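Local atomic coordinates of cellulose hydrolase (Bacillus licheniformis, PDB entry 4YZT), a protein that hydrolyses internal beta-1,4-glucosidic bonds of cellulose as a family 5 endoglucanase built of three modules, here holding a cellotetraose. Residues I429-P434 against N459-A464; L501-R506 against F517-W522. All blocks are in the same frame, centred on the assembly; numbering follows the deposited sequence.

Interaction 1 (I429-P434 against N459-A464); sequences ILYDDP and NGTKLA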
ATOM      1  N   ILE A 429      10.257  22.548  -7.499  1.00 17.45           N
ATOM      2  CA  ILE A 429       9.023  22.786  -8.229  1.00 17.46           C
ATOM      3  C   ILE A 429       8.672  24.266  -8.301  1.00 17.93           C
ATOM      4  O   ILE A 429       8.485  24.914  -7.269  1.00 17.93           O
ATOM      5  CB  ILE A 429       7.841  22.042  -7.573  1.00 19.31           C
ATOM      6  CG1 ILE A 429       8.172  20.559  -7.381  1.00 19.35           C
ATOM      7  CG2 ILE A 429       6.568  22.237  -8.389  1.00 20.38           C
ATOM      8  CD1 ILE A 429       7.126  19.799  -6.556  1.00 20.25           C
ATOM      9  N   LEU A 430       8.580  24.799  -9.515  1.00 16.54           N
ATOM     10  CA  LEU A 430       8.063  26.145  -9.704  1.00 16.82           C
ATOM     11  C   LEU A 430       6.539  26.127  -9.767  1.00 16.15           C
ATOM     12  O   LEU A 430       5.963  25.360 -10.534  1.00 21.64           O
ATOM     13  CB  LEU A 430       8.626  26.763 -10.988  1.00 17.78           C
ATOM     14  CG  LEU A 430       8.318  28.239 -11.277  1.00 20.28           C
ATOM     15  CD1 LEU A 430       8.972  29.138 -10.235  1.00 19.07           C
ATOM     16  CD2 LEU A 430       8.793  28.620 -12.683  1.00 20.88           C
ATOM     17  N   TYR A 431       5.885  26.963  -8.971  1.00 15.93           N
ATOM     18  CA  TYR A 431       4.422  27.026  -9.018  1.00 15.43           C
ATOM     19  C   TYR A 431       3.930  28.453  -9.056  1.00 15.82           C
ATOM     20  O   TYR A 431       4.695  29.397  -8.816  1.00 16.39           O
ATOM     21  CB  TYR A 431       3.784  26.294  -7.830  1.00 14.62           C
ATOM     22  CG  TYR A 431       3.695  27.102  -6.551  1.00 14.59           C
ATOM     23  CD1 TYR A 431       4.770  27.164  -5.674  1.00 16.35           C
ATOM     24  CD2 TYR A 431       2.535  27.789  -6.215  1.00 15.00           C
ATOM     25  CE1 TYR A 431       4.695  27.889  -4.504  1.00 16.99           C
ATOM     26  CE2 TYR A 431       2.452  28.524  -5.045  1.00 16.77           C
ATOM     27  CZ  TYR A 431       3.533  28.562  -4.191  1.00 17.50           C
ATOM     28  OH  TYR A 431       3.454  29.291  -3.032  1.00 18.09           O
ATOM     29  N   ASP A 432       2.650  28.599  -9.390  1.00 15.60           N
ATOM     30  CA  ASP A 432       1.983  29.892  -9.393  1.00 18.72           C
ATOM     31  C   ASP A 432       0.555  29.658  -8.921  1.00 19.21           C
ATOM     32  O   ASP A 432       0.139  28.502  -8.778  1.00 18.09           O
ATOM     33  CB  ASP A 432       2.016  30.523 -10.784  1.00 19.67           C
ATOM     34  CG  ASP A 432       2.027  32.036 -10.734  1.00 22.70           C
ATOM     35  OD1 ASP A 432       1.762  32.608  -9.652  1.00 21.68           O
ATOM     36  OD2 ASP A 432       2.309  32.654 -11.776  1.00 28.14           O
ATOM     37  N   ASP A 433      -0.186  30.733  -8.660  1.00 23.83           N
ATOM     38  CA  ASP A 433      -1.579  30.609  -8.223  1.00 24.00           C
ATOM     39  C   ASP A 433      -2.359  29.737  -9.218  1.00 21.20           C
ATOM     40  O   ASP A 433      -2.340  29.990 -10.420  1.00 21.72           O
ATOM     41  CB  ASP A 433      -2.263  31.982  -8.114  1.00 29.61           C
ATOM     42  CG  ASP A 433      -1.510  32.971  -7.227  1.00 34.53           C
ATOM     43  OD1 ASP A 433      -1.084  32.610  -6.110  1.00 34.94           O
ATOM     44  OD2 ASP A 433      -1.359  34.133  -7.656  1.00 39.55           O
ATOM     45  N   PRO A 434      -3.046  28.704  -8.716  1.00 21.09           N
ATOM     46  CA  PRO A 434      -3.897  27.880  -9.581  1.00 20.50           C
ATOM     47  C   PRO A 434      -5.045  28.696 -10.164  1.00 18.99           C
ATOM     48  O   PRO A 434      -5.531  29.601  -9.494  1.00 20.21           O
ATOM     49  CB  PRO A 434      -4.427  26.803  -8.634  1.00 21.49           C
ATOM     50  CG  PRO A 434      -4.369  27.436  -7.277  1.00 24.09           C
ATOM     51  CD  PRO A 434      -3.152  28.321  -7.299  1.00 22.12           C
ATOM     52  N   ASN A 459      -0.959  24.848 -12.241  1.00 16.82           N
ATOM     53  CA  ASN A 459       0.262  25.650 -12.293  1.00 19.18           C
ATOM     54  C   ASN A 459       1.333  25.169 -11.324  1.00 17.96           C
ATOM     55  O   ASN A 459       1.971  25.971 -10.656  1.00 21.14           O
ATOM     56  CB  ASN A 459      -0.056  27.123 -12.019  1.00 20.08           C
ATOM     57  CG  ASN A 459      -0.921  27.747 -13.103  1.00 22.42           C
ATOM     58  OD1 ASN A 459      -0.890  27.318 -14.257  1.00 22.25           O
ATOM     59  ND2 ASN A 459      -1.686  28.777 -12.737  1.00 19.93           N
ATOM     60  N   GLY A 460       1.527  23.859 -11.260  1.00 16.57           N
ATOM     61  CA  GLY A 460       2.595  23.294 -10.454  1.00 16.82           C
ATOM     62  C   GLY A 460       2.140  22.769  -9.110  1.00 16.20           C
ATOM     63  O   GLY A 460       2.870  22.028  -8.446  1.00 16.62           O
ATOM     64  N   THR A 461       0.941  23.158  -8.691  1.00 16.43           N
ATOM     65  CA  THR A 461       0.419  22.681  -7.422  1.00 16.21           C
ATOM     66  C   THR A 461      -0.176  21.281  -7.586  1.00 16.00           C
ATOM     67  O   THR A 461      -0.418  20.833  -8.703  1.00 15.59           O
ATOM     68  CB  THR A 461      -0.646  23.628  -6.828  1.00 16.83           C
ATOM     69  OG1 THR A 461      -1.832  23.594  -7.624  1.00 15.46           O
ATOM     70  CG2 THR A 461      -0.125  25.047  -6.742  1.00 17.75           C
ATOM     71  N   LYS A 462      -0.397  20.599  -6.465  1.00 17.33           N
ATOM     72  CA  LYS A 462      -0.915  19.234  -6.465  1.00 17.75           C
ATOM     73  C   LYS A 462      -2.051  19.106  -5.476  1.00 13.89           C
ATOM     74  O   LYS A 462      -2.038  19.737  -4.412  1.00 14.83           O
ATOM     75  CB  LYS A 462       0.181  18.219  -6.112  1.00 21.00           C
ATOM     76  CG  LYS A 462       1.449  18.324  -6.943  1.00 28.52           C
ATOM     77  CD  LYS A 462       2.565  17.531  -6.292  1.00 34.84           C
ATOM     78  CE  LYS A 462       3.821  17.518  -7.151  1.00 38.85           C
ATOM     79  NZ  LYS A 462       4.891  16.713  -6.497  1.00 42.21           N
ATOM     80  N   LEU A 463      -3.030  18.277  -5.805  1.00 10.68           N
ATOM     81  CA  LEU A 463      -4.161  18.077  -4.900  1.00 11.63           C
ATOM     82  C   LEU A 463      -3.730  17.334  -3.629  1.00 12.44           C
ATOM     83  O   LEU A 463      -3.018  16.324  -3.701  1.00 13.09           O
ATOM     84  CB  LEU A 463      -5.273  17.302  -5.598  1.00 11.66           C
ATOM     85  CG  LEU A 463      -6.526  17.027  -4.764  1.00 12.61           C
ATOM     86  CD1 LEU A 463      -7.199  18.336  -4.339  1.00 12.99           C
ATOM     87  CD2 LEU A 463      -7.467  16.149  -5.570  1.00 12.90           C
ATOM     88  N   ALA A 464      -4.150  17.851  -2.476  1.00  9.06           N
ATOM     89  CA  ALA A 464      -3.840  17.238  -1.188  1.00 12.41           C
ATOM     90  C   ALA A 464      -5.066  16.572  -0.557  1.00 12.74           C
ATOM     91  O   ALA A 464      -5.056  15.370  -0.258  1.00 13.10           O
ATOM     92  CB  ALA A 464      -3.275  18.278  -0.252  1.00 12.77           C
TER
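N459 grips the chain at D432 and D433 through both its backbone and its side chain. Its carbonyl O accepts the N-H of D432 (N459 O to D432 N 3.0 Å), the donor lying in the carbonyl plane. The CA of Y431 adds a CA-H...O contact to that same N459 O at 3.1 Å. The side chain works one residue further on: CG stands anti to the carbonyl carbon (chi1 -66°), and the amide nitrogen ND2 gives a hydrogen bond to D433 O, 2.7 Å away. That acceptor lies nearly in the amide plane of N459, while the donor is tilted from the carbonyl plane of D433. An asparagine suits this place because its short arm carries an N-H donor to a main-chain oxygen and its backbone tolerates the positive phi, 53°, found here. D432 braces the turn from its own side, OD1 accepting the N-H of D433.

T461 meets the contact with its methyl: CG2 rests 3.9 Å from CD2 of Y431, approaching the ring obliquely, and lies near D432 O as well. Its hydroxyl OG1 is bonded to L458 O, so the residue presents carbon to Y431 while its polar end is satisfied locally.

I429 contributes two branches. CG2 lies 3.7 Å from G460 O. The I429 side chain and the extended K462 chain cross at about a right angle, I429 CD1 coming 3.8 Å from K462 NZ. G460 has no side chain, which suits both its backbone angles, where a CB would press on the carbonyl O of N459, and the closeness of L430 O, which a CB would strike.

The contact joins the end of strand 424-431, in the X2 module's sheet, to the start of strand 462-470 in the C-terminal β-domain. K347 of neighbouring strand 338-347 forms a salt bridge with D433, and P434 and T461 both pack on L521 of strand 515-522.

Interaction 2 (L501-R506 against F517-W522); sequences LYLKER and FTFELW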
ATOM      1  N   LEU A 501      -9.648  18.701 -11.548  1.00 12.19           N
ATOM      2  CA  LEU A 501     -10.181  18.253 -10.276  1.00 13.06           C
ATOM      3  C   LEU A 501     -11.553  17.618 -10.467  1.00 11.54           C
ATOM      4  O   LEU A 501     -12.331  18.060 -11.318  1.00 12.79           O
ATOM      5  CB  LEU A 501     -10.275  19.434  -9.307  1.00 12.84           C
ATOM      6  CG  LEU A 501      -8.974  20.214  -9.097  1.00 12.93           C
ATOM      7  CD1 LEU A 501      -9.230  21.533  -8.386  1.00 13.97           C
ATOM      8  CD2 LEU A 501      -7.961  19.372  -8.312  1.00 12.10           C
ATOM      9  N   TYR A 502     -11.859  16.604  -9.658  1.00 10.56           N
ATOM     10  CA  TYR A 502     -13.115  15.869  -9.797  1.00 11.46           C
ATOM     11  C   TYR A 502     -13.767  15.623  -8.445  1.00 12.45           C
ATOM     12  O   TYR A 502     -13.089  15.257  -7.484  1.00 11.51           O
ATOM     13  CB  TYR A 502     -12.880  14.520 -10.484  1.00  9.90           C
ATOM     14  CG  TYR A 502     -12.516  14.601 -11.959  1.00 12.06           C
ATOM     15  CD1 TYR A 502     -13.489  14.458 -12.939  1.00 12.52           C
ATOM     16  CD2 TYR A 502     -11.194  14.791 -12.363  1.00 12.07           C
ATOM     17  CE1 TYR A 502     -13.161  14.522 -14.292  1.00 15.82           C
ATOM     18  CE2 TYR A 502     -10.857  14.863 -13.702  1.00 13.79           C
ATOM     19  CZ  TYR A 502     -11.843  14.721 -14.661  1.00 13.73           C
ATOM     20  OH  TYR A 502     -11.526  14.791 -15.998  1.00 12.25           O
ATOM     21  N   LEU A 503     -15.080  15.833  -8.379  1.00 13.02           N
ATOM     22  CA  LEU A 503     -15.897  15.331  -7.284  1.00 13.11           C
ATOM     23  C   LEU A 503     -16.679  14.114  -7.752  1.00 12.91           C
ATOM     24  O   LEU A 503     -17.356  14.151  -8.791  1.00 13.44           O
ATOM     25  CB  LEU A 503     -16.873  16.391  -6.777  1.00 15.62           C
ATOM     26  CG  LEU A 503     -16.278  17.557  -5.998  1.00 16.85           C
ATOM     27  CD1 LEU A 503     -17.362  18.570  -5.724  1.00 15.39           C
ATOM     28  CD2 LEU A 503     -15.675  17.041  -4.688  1.00 14.38           C
ATOM     29  N   LYS A 504     -16.602  13.045  -6.977  1.00 12.38           N
ATOM     30  CA  LYS A 504     -17.265  11.807  -7.343  1.00 11.41           C
ATOM     31  C   LYS A 504     -18.786  11.938  -7.269  1.00 11.98           C
ATOM     32  O   LYS A 504     -19.325  12.692  -6.457  1.00 11.04           O
ATOM     33  CB  LYS A 504     -16.778  10.661  -6.448  1.00 12.66           C
ATOM     34  CG  LYS A 504     -15.326  10.282  -6.694  1.00 15.33           C
ATOM     35  CD  LYS A 504     -15.169   9.309  -7.849  1.00 16.78           C
ATOM     36  CE  LYS A 504     -15.654   7.937  -7.459  1.00 18.62           C
ATOM     37  NZ  LYS A 504     -14.995   6.864  -8.244  1.00 20.11           N
ATOM     38  N   GLU A 505     -19.458  11.213  -8.154  1.00 14.10           N
ATOM     39  CA  GLU A 505     -20.919  11.147  -8.174  1.00 11.07           C
ATOM     40  C   GLU A 505     -21.500  10.935  -6.771  1.00 14.18           C
ATOM     41  O   GLU A 505     -22.489  11.560  -6.396  1.00 15.12           O
ATOM     42  CB  GLU A 505     -21.380  10.019  -9.095  1.00 11.90           C
ATOM     43  CG  GLU A 505     -22.871  10.020  -9.337  1.00 18.08           C
ATOM     44  CD  GLU A 505     -23.352   8.747  -9.986  1.00 22.92           C
ATOM     45  OE1 GLU A 505     -23.362   7.694  -9.309  1.00 24.37           O
ATOM     46  OE2 GLU A 505     -23.703   8.802 -11.177  1.00 23.17           O
ATOM     47  N   ARG A 506     -20.870  10.043  -6.014  1.00 14.08           N
ATOM     48  CA  ARG A 506     -21.227   9.781  -4.622  1.00 14.37           C
ATOM     49  C   ARG A 506     -21.474  11.059  -3.817  1.00 13.81           C
ATOM     50  O   ARG A 506     -22.470  11.166  -3.096  1.00 13.03           O
ATOM     51  CB  ARG A 506     -20.117   8.963  -3.957  1.00 14.76           C
ATOM     52  CG  ARG A 506     -20.157   8.928  -2.439  1.00 13.99           C
ATOM     53  CD  ARG A 506     -19.001   8.085  -1.905  1.00 16.59           C
ATOM     54  NE  ARG A 506     -18.796   8.281  -0.468  1.00 15.72           N
ATOM     55  CZ  ARG A 506     -19.510   7.688   0.483  1.00 15.48           C
ATOM     56  NH1 ARG A 506     -19.242   7.938   1.756  1.00 14.59           N
ATOM     57  NH2 ARG A 506     -20.487   6.845   0.168  1.00 17.39           N
ATOM     58  N   PHE A 517     -17.000  23.675  -1.695  1.00 12.31           N
ATOM     59  CA  PHE A 517     -15.912  22.709  -1.598  1.00 14.32           C
ATOM     60  C   PHE A 517     -14.570  23.410  -1.649  1.00 17.03           C
ATOM     61  O   PHE A 517     -14.357  24.295  -2.478  1.00 19.80           O
ATOM     62  CB  PHE A 517     -16.003  21.672  -2.715  1.00 11.89           C
ATOM     63  CG  PHE A 517     -17.203  20.788  -2.602  1.00 13.06           C
ATOM     64  CD1 PHE A 517     -17.118  19.574  -1.949  1.00 10.85           C
ATOM     65  CD2 PHE A 517     -18.424  21.188  -3.131  1.00 12.17           C
ATOM     66  CE1 PHE A 517     -18.250  18.765  -1.818  1.00 11.31           C
ATOM     67  CE2 PHE A 517     -19.543  20.389  -3.020  1.00 13.88           C
ATOM     68  CZ  PHE A 517     -19.457  19.177  -2.358  1.00 11.85           C
ATOM     69  N   THR A 518     -13.681  23.030  -0.742  1.00 12.72           N
ATOM     70  CA  THR A 518     -12.343  23.598  -0.713  1.00 13.98           C
ATOM     71  C   THR A 518     -11.330  22.534  -1.108  1.00 15.75           C
ATOM     72  O   THR A 518     -11.113  21.561  -0.369  1.00 14.08           O
ATOM     73  CB  THR A 518     -11.991  24.171   0.675  1.00 16.59           C
ATOM     74  OG1 THR A 518     -12.950  25.172   1.059  1.00 17.21           O
ATOM     75  CG2 THR A 518     -10.594  24.789   0.661  1.00 16.29           C
ATOM     76  N   PHE A 519     -10.725  22.718  -2.279  1.00 13.11           N
ATOM     77  CA  PHE A 519      -9.688  21.816  -2.760  1.00 14.94           C
ATOM     78  C   PHE A 519      -8.342  22.292  -2.226  1.00 15.27           C
ATOM     79  O   PHE A 519      -7.772  23.245  -2.750  1.00 16.34           O
ATOM     80  CB  PHE A 519      -9.686  21.748  -4.296  1.00 14.08           C
ATOM     81  CG  PHE A 519     -10.888  21.050  -4.864  1.00 13.73           C
ATOM     82  CD1 PHE A 519     -12.086  21.727  -5.016  1.00 17.16           C
ATOM     83  CD2 PHE A 519     -10.823  19.712  -5.225  1.00 11.84           C
ATOM     84  CE1 PHE A 519     -13.209  21.084  -5.520  1.00 15.62           C
ATOM     85  CE2 PHE A 519     -11.930  19.063  -5.732  1.00 12.82           C
ATOM     86  CZ  PHE A 519     -13.135  19.755  -5.881  1.00 11.73           C
ATOM     87  N   GLU A 520      -7.851  21.639  -1.168  1.00 11.89           N
ATOM     88  CA  GLU A 520      -6.598  22.046  -0.542  1.00 12.28           C
ATOM     89  C   GLU A 520      -5.441  21.405  -1.295  1.00 14.17           C
ATOM     90  O   GLU A 520      -5.451  20.208  -1.593  1.00 12.86           O
ATOM     91  CB  GLU A 520      -6.574  21.670   0.946  1.00 12.15           C
ATOM     92  CG  GLU A 520      -7.679  22.309   1.762  1.00 14.85           C
ATOM     93  CD  GLU A 520      -7.636  21.957   3.250  1.00 16.08           C
ATOM     94  OE1 GLU A 520      -6.736  21.205   3.694  1.00 15.16           O
ATOM     95  OE2 GLU A 520      -8.520  22.443   3.984  1.00 16.10           O
ATOM     96  N   LEU A 521      -4.453  22.227  -1.622  1.00 12.65           N
ATOM     97  CA  LEU A 521      -3.355  21.822  -2.479  1.00 13.10           C
ATOM     98  C   LEU A 521      -2.017  21.764  -1.750  1.00 14.44           C
ATOM     99  O   LEU A 521      -1.884  22.249  -0.627  1.00 13.69           O
ATOM    100  CB  LEU A 521      -3.250  22.791  -3.667  1.00 14.29           C
ATOM    101  CG  LEU A 521      -4.554  22.954  -4.442  1.00 14.95           C
ATOM    102  CD1 LEU A 521      -4.526  24.187  -5.358  1.00 16.68           C
ATOM    103  CD2 LEU A 521      -4.812  21.701  -5.257  1.00 15.18           C
ATOM    104  N   TRP A 522      -1.033  21.169  -2.417  1.00 14.99           N
ATOM    105  CA  TRP A 522       0.379  21.351  -2.081  1.00 15.57           C
ATOM    106  C   TRP A 522       0.923  22.440  -3.008  1.00 14.74           C
ATOM    107  O   TRP A 522       0.672  22.384  -4.200  1.00 18.36           O
ATOM    108  CB  TRP A 522       1.166  20.054  -2.272  1.00 17.97           C
ATOM    109  CG  TRP A 522       0.685  18.860  -1.450  1.00 19.88           C
ATOM    110  CD1 TRP A 522       0.190  17.676  -1.928  1.00 20.63           C
ATOM    111  CD2 TRP A 522       0.693  18.742  -0.019  1.00 20.93           C
ATOM    112  NE1 TRP A 522      -0.117  16.833  -0.877  1.00 20.10           N
ATOM    113  CE2 TRP A 522       0.182  17.467   0.299  1.00 20.59           C
ATOM    114  CE3 TRP A 522       1.080  19.594   1.022  1.00 21.07           C
ATOM    115  CZ2 TRP A 522       0.043  17.028   1.616  1.00 21.75           C
ATOM    116  CZ3 TRP A 522       0.939  19.156   2.330  1.00 23.41           C
ATOM    117  CH2 TRP A 522       0.426  17.883   2.612  1.00 22.32           C
TER
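L501 lays its CD1 methyl over one face of the F519 ring, 4.2 Å from the centroid and 26° off the normal. The methyl therefore lies off the ring centre, toward the CG and CD2 rim, with CD1 to F519 CG at 3.9 Å. The two side chains slide past each other in opposite directions, so CB of L501 also reaches the ring, near F519 CE2.

Y502, next along the strand, directs its side chain away from this interface. Its backbone O lies at the edge of the F519 ring, near the ring plane, and its own ring stacks with Y495.

L503 returns to the interface and fills the angle between two phenylalanines. CG stands anti to the carbonyl carbon (chi1 -71°), 3.8 Å from F519 CZ at the edge of that ring. CD1 sits almost exactly over the centre of the F517 ring, 3.7 Å from the centroid and 5° off the normal, a clear CH-pi contact, while CD2 touches both, reaching F519 CZ and F517 CD1. A branched leucine suits the place because its two methyls can serve both rings at once. L501 and L503 point inward with Y502 pointing away between them, the alternation of a β-strand facing another sheet across a sandwich; the axes of 501-503 and 517-522 lie 10.0 Å apart.

Strand 500-503 pairs with 452-457 and 494-497 in one sheet, and the chain turns into helix 505-510 just beyond. The facing sheet has 515-522 between 527-535 and 462-470, and F519 also touches V530 of strand 527-535 and V466 of strand 462-470.

Coming from the catalytic barrel, the chain passes through the X2 module and leaves it along strand 424-431. Interaction 1 closes a loop of 24 intervening residues, which holds strands 435-436, 440-444 and 452-457, and so ties the exit of that module to the start of strand 462-470 in the C-terminal β-domain. Interaction 2 follows in series, closing a shorter loop of ten residues that includes most of helix 505-510, and joins the two sheets of this last domain. The closures neither nest nor cross. They meet in one sheet, where strands 462-470 and 515-522 are neighbours: K462 O and W522 N, 2.7 Å apart, probably form a hydrogen bond.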